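PDB 6INX: N-acetylglucosaminidase, which probably hydrolyses beta-glycosidic bonds of N-acetylglucosamine in glycans or chitin-type oligosaccharides, as a glycoside hydrolase of family 18. Local coordinates for residues A[10-15]-A[323-328]; A[263-268]-A[327-332]. One frame throughout, in Å; residues are numbered along the deposited sequence.

Contact 1: A[10-15]-A[323-328]; sequences YVSDRH and FWEYGC
Tyr10 and Trp324 meet where the first and last strands of the TIM barrel, 6-12 and 320-324, close the ring side by side. The strands run parallel. Tyr10 N donates to Phe323 O (2.9 Å), and Tyr10 O accepts from Tyr326 N. Tyr10 CB lies 3.5 Å from Trp324 CE3. The two side chains cross at about a right angle, and their ring planes are 49° apart. The peptide between Trp324 and Glu325 is cis. A tryptophan at the end of the last barrel strand, followed by a cis peptide, is a familiar feature of family 18 enzymes, where it floors the sugar site; that role is probable here. The hydroxyl of Tyr10 bonds Asp107, which by sequence is the first acid of the family's DxDxE motif.

Glu325 reaches back to the 10-15 segment. Its chi2 of -91° places CD off the extended line. OE2 takes two donors. Ser12 N meets it at 2.9 Å from the anti side, and His15 ND1 at 2.9 Å from the syn side. The carboxylate lies at the edge of the imidazole, and the two planes differ by 31°. OE2 thus grips the end of strand 6-12 and the 3-10 turn after it. OE1 holds Gly327 of its own segment, whose N donates from above the carboxylate plane. Val11 CG2 packs on Tyr326 CB at 3.8 Å, the two side chains pointing the same way. Tyr326 OH bonds Glu23, and His15 CB lies 4.0 Å from Tyr326 CD2.

Contact 2: A[263-268]-A[327-332]; sequences PDFTEL and GCDRTH
Asp264 packs against Cys328 where the small antiparallel sheet inserted between the last two barrel strands touches the loop after the last strand. Such an insertion is common in family 18 chitinases. Strand 260-264 ends here and helix 265-272 begins. Asp264 is the helix N-cap. Its CG sits between the backbone N and the carbonyl carbon (chi1 64°), which brings the carboxylate over the helix start, where OD1 accepts from Glu267 N at 2.9 Å. Asp264 CB lies 3.4 Å from Cys328 O. The second oxygen, OD2, accepts from a water that also donates to Gly327 O, so this water bridges the two segments.

Phe265 comes next, its side chain alongside that of Asp329 and pointing the same way. The edge of its ring faces Asp329, and CD2 lies 3.3 Å from OD1. The ring and the carboxylate are nearly perpendicular, with planes 81° apart. Thr331 OG1 also lies at the ring edge, in plane, 3.8 Å from CE2. Helix 333-341 meets the same ring through Arg333 and Leu334.

Asp329 OD1 accepts from Thr331 N, forming an Asx turn, and on its syn side from the Thr331 hydroxyl. The carboxylate presented to Phe265 is thus fixed by its own loop. Its OD2 bonds Leu334 N at the start of helix 333-341.

Thr266 carries the polar join. Its backbone N donates to Cys328 O at 3.2 Å. Its hydroxyl donates to the bridging water (2.7 Å from OG1). The same OG1 accepts from Arg330 N at 2.8 Å, in an almost straight bond.

How the contacts relate
Both contacts use the loop that leaves the last barrel strand, and their segments overlap at Gly327 and Cys328; Cys328 makes its contact in contact 2. Contact 1 is the deeper one, about 11 Å from the chain centre to its own centre, against about 17 Å for contact 2. It joins two neighbouring strands of the barrel itself, while contact 2 joins the barrel's loop to the inserted sheet and its helix. In contact 1 backbone bonds, aromatic packing and a buried glutamate join the segments directly. In contact 2, nearer the surface, a bridging water, a helix-start backbone N-H and a threonine hydroxyl join the segments. Gly327 turns its N to contact 1 and its O to contact 2.

Contact 1: A[10-15]-A[323-328]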
ATOM      1  N   TYR A  10       4.920  25.772  -4.290  1.00 12.45           N
ATOM      2  CA  TYR A  10       5.758  25.426  -5.429  1.00 11.66           C
ATOM      3  C   TYR A  10       5.368  26.281  -6.626  1.00 11.94           C
ATOM      4  O   TYR A  10       4.182  26.410  -6.953  1.00 14.20           O
ATOM      5  CB  TYR A  10       5.634  23.937  -5.762  1.00 11.93           C
ATOM      6  CG  TYR A  10       6.504  23.084  -4.864  1.00 12.36           C
ATOM      7  CD1 TYR A  10       7.832  22.821  -5.191  1.00 11.91           C
ATOM      8  CD2 TYR A  10       6.008  22.584  -3.668  1.00 15.55           C
ATOM      9  CE1 TYR A  10       8.643  22.062  -4.343  1.00 14.02           C
ATOM     10  CE2 TYR A  10       6.799  21.826  -2.821  1.00 17.33           C
ATOM     11  CZ  TYR A  10       8.118  21.570  -3.166  1.00 16.45           C
ATOM     12  OH  TYR A  10       8.901  20.819  -2.302  1.00 19.92           O
ATOM     13  N   VAL A  11       6.361  26.925  -7.231  1.00 10.72           N
ATOM     14  CA  VAL A  11       6.167  27.731  -8.429  1.00 12.25           C
ATOM     15  C   VAL A  11       7.202  27.286  -9.447  1.00 13.61           C
ATOM     16  O   VAL A  11       8.408  27.372  -9.185  1.00 12.96           O
ATOM     17  CB  VAL A  11       6.336  29.229  -8.135  1.00 15.64           C
ATOM     18  CG1 VAL A  11       6.013  30.042  -9.391  1.00 15.60           C
ATOM     19  CG2 VAL A  11       5.460  29.645  -6.961  1.00 16.60           C
ATOM     20  N   SER A  12       6.744  26.810 -10.602  1.00 14.19           N
ATOM     21  CA  SER A  12       7.688  26.508 -11.672  1.00 14.74           C
ATOM     22  C   SER A  12       8.410  27.781 -12.106  1.00 15.19           C
ATOM     23  O   SER A  12       7.873  28.887 -12.017  1.00 16.31           O
ATOM     24  CB  SER A  12       6.967  25.883 -12.863  1.00 21.14           C
ATOM     25  OG  SER A  12       6.258  26.861 -13.592  1.00 23.90           O
ATOM     26  N   ASP A  13       9.664  27.625 -12.543  1.00 14.29           N
ATOM     27  CA  ASP A  13      10.416  28.780 -13.028  1.00 15.33           C
ATOM     28  C   ASP A  13       9.638  29.519 -14.110  1.00 18.16           C
ATOM     29  O   ASP A  13       9.646  30.755 -14.167  1.00 18.12           O
ATOM     30  CB  ASP A  13      11.785  28.321 -13.545  1.00 17.31           C
ATOM     31  CG  ASP A  13      12.480  29.370 -14.403  1.00 21.94           C
ATOM     32  OD1 ASP A  13      12.814  30.455 -13.884  1.00 28.58           O
ATOM     33  OD2 ASP A  13      12.696  29.100 -15.604  1.00 26.08           O
ATOM     34  N   ARG A  14       8.925  28.768 -14.950  1.00 18.53           N
ATOM     35  CA  ARG A  14       8.149  29.360 -16.033  1.00 20.55           C
ATOM     36  C   ARG A  14       7.024  30.251 -15.512  1.00 21.08           C
ATOM     37  O   ARG A  14       6.602  31.186 -16.206  1.00 23.14           O
ATOM     38  CB  ARG A  14       7.602  28.231 -16.906  1.00 21.24           C
ATOM     39  CG  ARG A  14       6.630  28.631 -17.996  1.00 29.37           C
ATOM     40  CD  ARG A  14       6.216  27.395 -18.788  1.00 28.56           C
ATOM     41  NE  ARG A  14       7.377  26.616 -19.214  1.00 33.14           N
ATOM     42  CZ  ARG A  14       8.178  26.954 -20.221  1.00 32.17           C
ATOM     43  NH1 ARG A  14       7.952  28.063 -20.915  1.00 32.66           N
ATOM     44  NH2 ARG A  14       9.214  26.184 -20.529  1.00 34.85           N
ATOM     45  N   HIS A  15       6.541  30.004 -14.293  1.00 18.72           N
ATOM     46  CA  HIS A  15       5.421  30.759 -13.737  1.00 18.93           C
ATOM     47  C   HIS A  15       5.843  31.918 -12.844  1.00 20.45           C
ATOM     48  O   HIS A  15       4.976  32.670 -12.388  1.00 20.51           O
ATOM     49  CB  HIS A  15       4.470  29.835 -12.966  1.00 20.24           C
ATOM     50  CG  HIS A  15       3.790  28.819 -13.828  1.00 20.65           C
ATOM     51  ND1 HIS A  15       3.411  27.580 -13.361  1.00 20.26           N
ATOM     52  CD2 HIS A  15       3.427  28.859 -15.132  1.00 24.50           C
ATOM     53  CE1 HIS A  15       2.844  26.898 -14.341  1.00 24.88           C
ATOM     54  NE2 HIS A  15       2.842  27.651 -15.426  1.00 25.21           N
ATOM     55  N   PHE A 323       1.895  23.696  -1.188  1.00 12.01           N
ATOM     56  CA  PHE A 323       1.049  23.254  -2.287  1.00 12.35           C
ATOM     57  C   PHE A 323       1.825  23.075  -3.584  1.00 11.61           C
ATOM     58  O   PHE A 323       2.810  23.771  -3.854  1.00 11.09           O
ATOM     59  CB  PHE A 323      -0.161  24.177  -2.500  1.00 11.95           C
ATOM     60  CG  PHE A 323       0.189  25.581  -2.916  1.00 12.25           C
ATOM     61  CD1 PHE A 323       0.404  25.897  -4.252  1.00 12.10           C
ATOM     62  CD2 PHE A 323       0.252  26.598  -1.974  1.00 15.06           C
ATOM     63  CE1 PHE A 323       0.707  27.204  -4.636  1.00 13.23           C
ATOM     64  CE2 PHE A 323       0.541  27.900  -2.351  1.00 14.33           C
ATOM     65  CZ  PHE A 323       0.764  28.202  -3.682  1.00 14.59           C
ATOM     66  N   TRP A 324       1.361  22.119  -4.381  1.00 11.77           N
ATOM     67  CA  TRP A 324       1.791  21.923  -5.762  1.00 11.36           C
ATOM     68  C   TRP A 324       0.554  22.106  -6.626  1.00 12.29           C
ATOM     69  O   TRP A 324      -0.432  21.387  -6.428  1.00 12.01           O
ATOM     70  CB  TRP A 324       2.327  20.500  -5.976  1.00 12.56           C
ATOM     71  CG  TRP A 324       2.736  20.298  -7.409  1.00 12.32           C
ATOM     72  CD1 TRP A 324       1.932  19.952  -8.462  1.00 13.53           C
ATOM     73  CD2 TRP A 324       4.035  20.526  -7.957  1.00 11.39           C
ATOM     74  NE1 TRP A 324       2.665  19.920  -9.620  1.00 14.96           N
ATOM     75  CE2 TRP A 324       3.959  20.275  -9.339  1.00 12.85           C
ATOM     76  CE3 TRP A 324       5.258  20.908  -7.407  1.00 13.45           C
ATOM     77  CZ2 TRP A 324       5.060  20.393 -10.180  1.00 18.39           C
ATOM     78  CZ3 TRP A 324       6.348  21.022  -8.237  1.00 14.21           C
ATOM     79  CH2 TRP A 324       6.242  20.771  -9.614  1.00 14.52           C
ATOM     80  N   GLU A 325       0.575  23.048  -7.578  1.00 13.30           N
ATOM     81  CA  GLU A 325       1.625  24.027  -7.872  1.00 13.55           C
ATOM     82  C   GLU A 325       0.889  25.319  -8.280  1.00 17.03           C
ATOM     83  O   GLU A 325      -0.268  25.264  -8.703  1.00 16.50           O
ATOM     84  CB  GLU A 325       2.498  23.511  -9.024  1.00 15.30           C
ATOM     85  CG  GLU A 325       3.644  24.439  -9.462  1.00 15.61           C
ATOM     86  CD  GLU A 325       3.223  25.397 -10.569  1.00 18.43           C
ATOM     87  OE1 GLU A 325       2.197  25.131 -11.225  1.00 20.32           O
ATOM     88  OE2 GLU A 325       3.907  26.424 -10.788  1.00 17.70           O
ATOM     89  N   TYR A 326       1.570  26.468  -8.173  1.00 15.77           N
ATOM     90  CA  TYR A 326       0.939  27.781  -8.338  1.00 16.81           C
ATOM     91  C   TYR A 326       0.084  27.889  -9.604  1.00 16.80           C
ATOM     92  O   TYR A 326      -1.050  28.389  -9.558  1.00 19.27           O
ATOM     93  CB  TYR A 326       2.033  28.846  -8.329  1.00 17.50           C
ATOM     94  CG  TYR A 326       1.609  30.229  -8.771  1.00 22.55           C
ATOM     95  CD1 TYR A 326       1.119  31.151  -7.863  1.00 27.88           C
ATOM     96  CD2 TYR A 326       1.734  30.615 -10.097  1.00 23.55           C
ATOM     97  CE1 TYR A 326       0.746  32.429  -8.276  1.00 25.17           C
ATOM     98  CE2 TYR A 326       1.365  31.873 -10.515  1.00 27.72           C
ATOM     99  CZ  TYR A 326       0.874  32.773  -9.602  1.00 27.32           C
ATOM    100  OH  TYR A 326       0.513  34.030 -10.036  1.00 34.52           O
ATOM    101  N   GLY A 327       0.612  27.452 -10.741  1.00 15.83           N
ATOM    102  CA  GLY A 327      -0.064  27.589 -12.019  1.00 17.14           C
ATOM    103  C   GLY A 327      -1.247  26.676 -12.252  1.00 19.68           C
ATOM    104  O   GLY A 327      -1.944  26.818 -13.263  1.00 18.82           O
ATOM    105  N   CYS A 328      -1.499  25.736 -11.347  1.00 16.96           N
ATOM    106  CA  CYS A 328      -2.583  24.781 -11.517  1.00 16.42           C
ATOM    107  C   CYS A 328      -3.946  25.347 -11.155  1.00 17.56           C
ATOM    108  O   CYS A 328      -4.959  24.683 -11.416  1.00 16.13           O
ATOM    109  CB  CYS A 328      -2.339  23.547 -10.649  1.00 15.74           C
ATOM    110  SG  CYS A 328      -0.854  22.647 -11.080  1.00 19.10           S
TER

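Contact 2: A[263-268]-A[327-332]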
ATOM      1  N   PRO A 263      -7.545  16.564 -14.470  1.00 13.94           N
ATOM      2  CA  PRO A 263      -7.522  18.009 -14.712  1.00 13.99           C
ATOM      3  C   PRO A 263      -6.942  18.770 -13.526  1.00 13.83           C
ATOM      4  O   PRO A 263      -7.065  18.361 -12.369  1.00 15.73           O
ATOM      5  CB  PRO A 263      -9.004  18.351 -14.917  1.00 15.51           C
ATOM      6  CG  PRO A 263      -9.653  17.038 -15.306  1.00 19.95           C
ATOM      7  CD  PRO A 263      -8.898  15.987 -14.569  1.00 16.00           C
ATOM      8  N   ASP A 264      -6.292  19.898 -13.820  1.00 13.65           N
ATOM      9  CA  ASP A 264      -5.925  20.793 -12.733  1.00 12.05           C
ATOM     10  C   ASP A 264      -7.163  21.502 -12.194  1.00 12.60           C
ATOM     11  O   ASP A 264      -8.266  21.386 -12.742  1.00 15.25           O
ATOM     12  CB  ASP A 264      -4.809  21.765 -13.138  1.00 12.94           C
ATOM     13  CG  ASP A 264      -5.212  22.738 -14.239  1.00 18.86           C
ATOM     14  OD1 ASP A 264      -6.409  22.904 -14.540  1.00 19.24           O
ATOM     15  OD2 ASP A 264      -4.292  23.364 -14.809  1.00 22.29           O
ATOM     16  N   PHE A 265      -6.989  22.240 -11.098  1.00 13.83           N
ATOM     17  CA  PHE A 265      -8.160  22.856 -10.483  1.00 12.26           C
ATOM     18  C   PHE A 265      -8.836  23.853 -11.421  1.00 13.76           C
ATOM     19  O   PHE A 265     -10.065  23.964 -11.423  1.00 14.98           O
ATOM     20  CB  PHE A 265      -7.840  23.487  -9.129  1.00 14.50           C
ATOM     21  CG  PHE A 265      -9.068  23.919  -8.385  1.00 12.77           C
ATOM     22  CD1 PHE A 265      -9.842  22.992  -7.713  1.00 13.50           C
ATOM     23  CD2 PHE A 265      -9.480  25.241  -8.404  1.00 17.26           C
ATOM     24  CE1 PHE A 265     -10.987  23.369  -7.041  1.00 15.30           C
ATOM     25  CE2 PHE A 265     -10.629  25.632  -7.729  1.00 17.19           C
ATOM     26  CZ  PHE A 265     -11.382  24.690  -7.049  1.00 16.84           C
ATOM     27  N   THR A 266      -8.055  24.598 -12.210  1.00 14.28           N
ATOM     28  CA  THR A 266      -8.650  25.475 -13.223  1.00 15.88           C
ATOM     29  C   THR A 266      -9.651  24.718 -14.086  1.00 18.87           C
ATOM     30  O   THR A 266     -10.799  25.150 -14.261  1.00 14.73           O
ATOM     31  CB  THR A 266      -7.552  26.046 -14.122  1.00 17.70           C
ATOM     32  OG1 THR A 266      -6.540  26.653 -13.318  1.00 18.03           O
ATOM     33  CG2 THR A 266      -8.144  27.081 -15.092  1.00 18.11           C
ATOM     34  N   GLU A 267      -9.225  23.573 -14.623  1.00 17.52           N
ATOM     35  CA  GLU A 267     -10.064  22.792 -15.523  1.00 17.32           C
ATOM     36  C   GLU A 267     -11.203  22.106 -14.779  1.00 19.70           C
ATOM     37  O   GLU A 267     -12.303  21.963 -15.324  1.00 18.14           O
ATOM     38  CB  GLU A 267      -9.204  21.757 -16.246  1.00 19.09           C
ATOM     39  CG  GLU A 267      -8.437  22.325 -17.413  1.00 28.05           C
ATOM     40  CD  GLU A 267      -9.308  23.200 -18.282  1.00 32.32           C
ATOM     41  OE1 GLU A 267      -9.103  24.435 -18.294  1.00 34.21           O
ATOM     42  OE2 GLU A 267     -10.214  22.646 -18.939  1.00 30.22           O
ATOM     43  N   LEU A 268     -10.963  21.666 -13.539  1.00 14.85           N
ATOM     44  CA  LEU A 268     -12.041  21.079 -12.744  1.00 17.16           C
ATOM     45  C   LEU A 268     -13.155  22.091 -12.514  1.00 16.81           C
ATOM     46  O   LEU A 268     -14.345  21.777 -12.667  1.00 15.76           O
ATOM     47  CB  LEU A 268     -11.496  20.603 -11.400  1.00 16.84           C
ATOM     48  CG  LEU A 268     -10.599  19.372 -11.395  1.00 16.41           C
ATOM     49  CD1 LEU A 268      -9.994  19.205 -10.010  1.00 19.82           C
ATOM     50  CD2 LEU A 268     -11.380  18.130 -11.806  1.00 17.21           C
ATOM     51  N   GLY A 327       0.612  27.452 -10.741  1.00 15.83           N
ATOM     52  CA  GLY A 327      -0.064  27.589 -12.019  1.00 17.14           C
ATOM     53  C   GLY A 327      -1.247  26.676 -12.252  1.00 19.68           C
ATOM     54  O   GLY A 327      -1.944  26.818 -13.263  1.00 18.82           O
ATOM     55  N   CYS A 328      -1.499  25.736 -11.347  1.00 16.96           N
ATOM     56  CA  CYS A 328      -2.583  24.781 -11.517  1.00 16.42           C
ATOM     57  C   CYS A 328      -3.946  25.347 -11.155  1.00 17.56           C
ATOM     58  O   CYS A 328      -4.959  24.683 -11.416  1.00 16.13           O
ATOM     59  CB  CYS A 328      -2.339  23.547 -10.649  1.00 15.74           C
ATOM     60  SG  CYS A 328      -0.854  22.647 -11.080  1.00 19.10           S
ATOM     61  N   ASP A 329      -4.003  26.525 -10.540  1.00 16.49           N
ATOM     62  CA  ASP A 329      -5.276  27.132 -10.145  1.00 15.71           C
ATOM     63  C   ASP A 329      -5.278  28.600 -10.555  1.00 18.70           C
ATOM     64  O   ASP A 329      -4.891  29.466  -9.766  1.00 19.49           O
ATOM     65  CB  ASP A 329      -5.541  26.992  -8.663  1.00 14.89           C
ATOM     66  CG  ASP A 329      -6.814  27.715  -8.251  1.00 15.21           C
ATOM     67  OD1 ASP A 329      -7.684  27.872  -9.130  1.00 18.56           O
ATOM     68  OD2 ASP A 329      -6.934  28.139  -7.083  1.00 18.57           O
ATOM     69  N   ARG A 330      -5.763  28.870 -11.762  1.00 18.01           N
ATOM     70  CA  ARG A 330      -5.904  30.241 -12.229  1.00 21.51           C
ATOM     71  C   ARG A 330      -7.140  30.938 -11.670  1.00 27.45           C
ATOM     72  O   ARG A 330      -7.316  32.135 -11.919  1.00 28.92           O
ATOM     73  CB  ARG A 330      -5.903  30.279 -13.759  1.00 22.59           C
ATOM     74  CG  ARG A 330      -4.724  29.551 -14.386  1.00 26.17           C
ATOM     75  CD  ARG A 330      -4.619  29.827 -15.876  1.00 32.03           C
ATOM     76  NE  ARG A 330      -3.548  30.771 -16.181  1.00 41.37           N
ATOM     77  CZ  ARG A 330      -3.586  31.657 -17.172  1.00 41.30           C
ATOM     78  NH1 ARG A 330      -4.647  31.726 -17.967  1.00 40.49           N
ATOM     79  NH2 ARG A 330      -2.562  32.478 -17.367  1.00 39.76           N
ATOM     80  N   THR A 331      -8.003  30.229 -10.932  1.00 21.24           N
ATOM     81  CA  THR A 331      -9.088  30.899 -10.223  1.00 21.38           C
ATOM     82  C   THR A 331      -8.604  31.630  -8.978  1.00 24.94           C
ATOM     83  O   THR A 331      -9.351  32.450  -8.434  1.00 25.57           O
ATOM     84  CB  THR A 331     -10.181  29.910  -9.806  1.00 21.28           C
ATOM     85  OG1 THR A 331      -9.771  29.220  -8.616  1.00 20.69           O
ATOM     86  CG2 THR A 331     -10.476  28.906 -10.920  1.00 24.14           C
ATOM     87  N   HIS A 332      -7.388  31.340  -8.506  1.00 21.24           N
ATOM     88  CA  HIS A 332      -6.760  31.940  -7.328  1.00 21.12           C
ATOM     89  C   HIS A 332      -7.456  31.587  -6.019  1.00 17.81           C
ATOM     90  O   HIS A 332      -7.016  32.041  -4.953  1.00 19.92           O
ATOM     91  CB  HIS A 332      -6.587  33.463  -7.452  1.00 29.75           C
ATOM     92  CG  HIS A 332      -6.160  33.907  -8.816  1.00 26.90           C
ATOM     93  ND1 HIS A 332      -4.892  33.684  -9.305  1.00 34.27           N
ATOM     94  CD2 HIS A 332      -6.833  34.556  -9.795  1.00 33.01           C
ATOM     95  CE1 HIS A 332      -4.801  34.176 -10.528  1.00 35.59           C
ATOM     96  NE2 HIS A 332      -5.965  34.711 -10.849  1.00 35.23           N
TER
HETATM   97  O   HOH W   1      -4.231  26.021 -14.550  1.00 18.86           O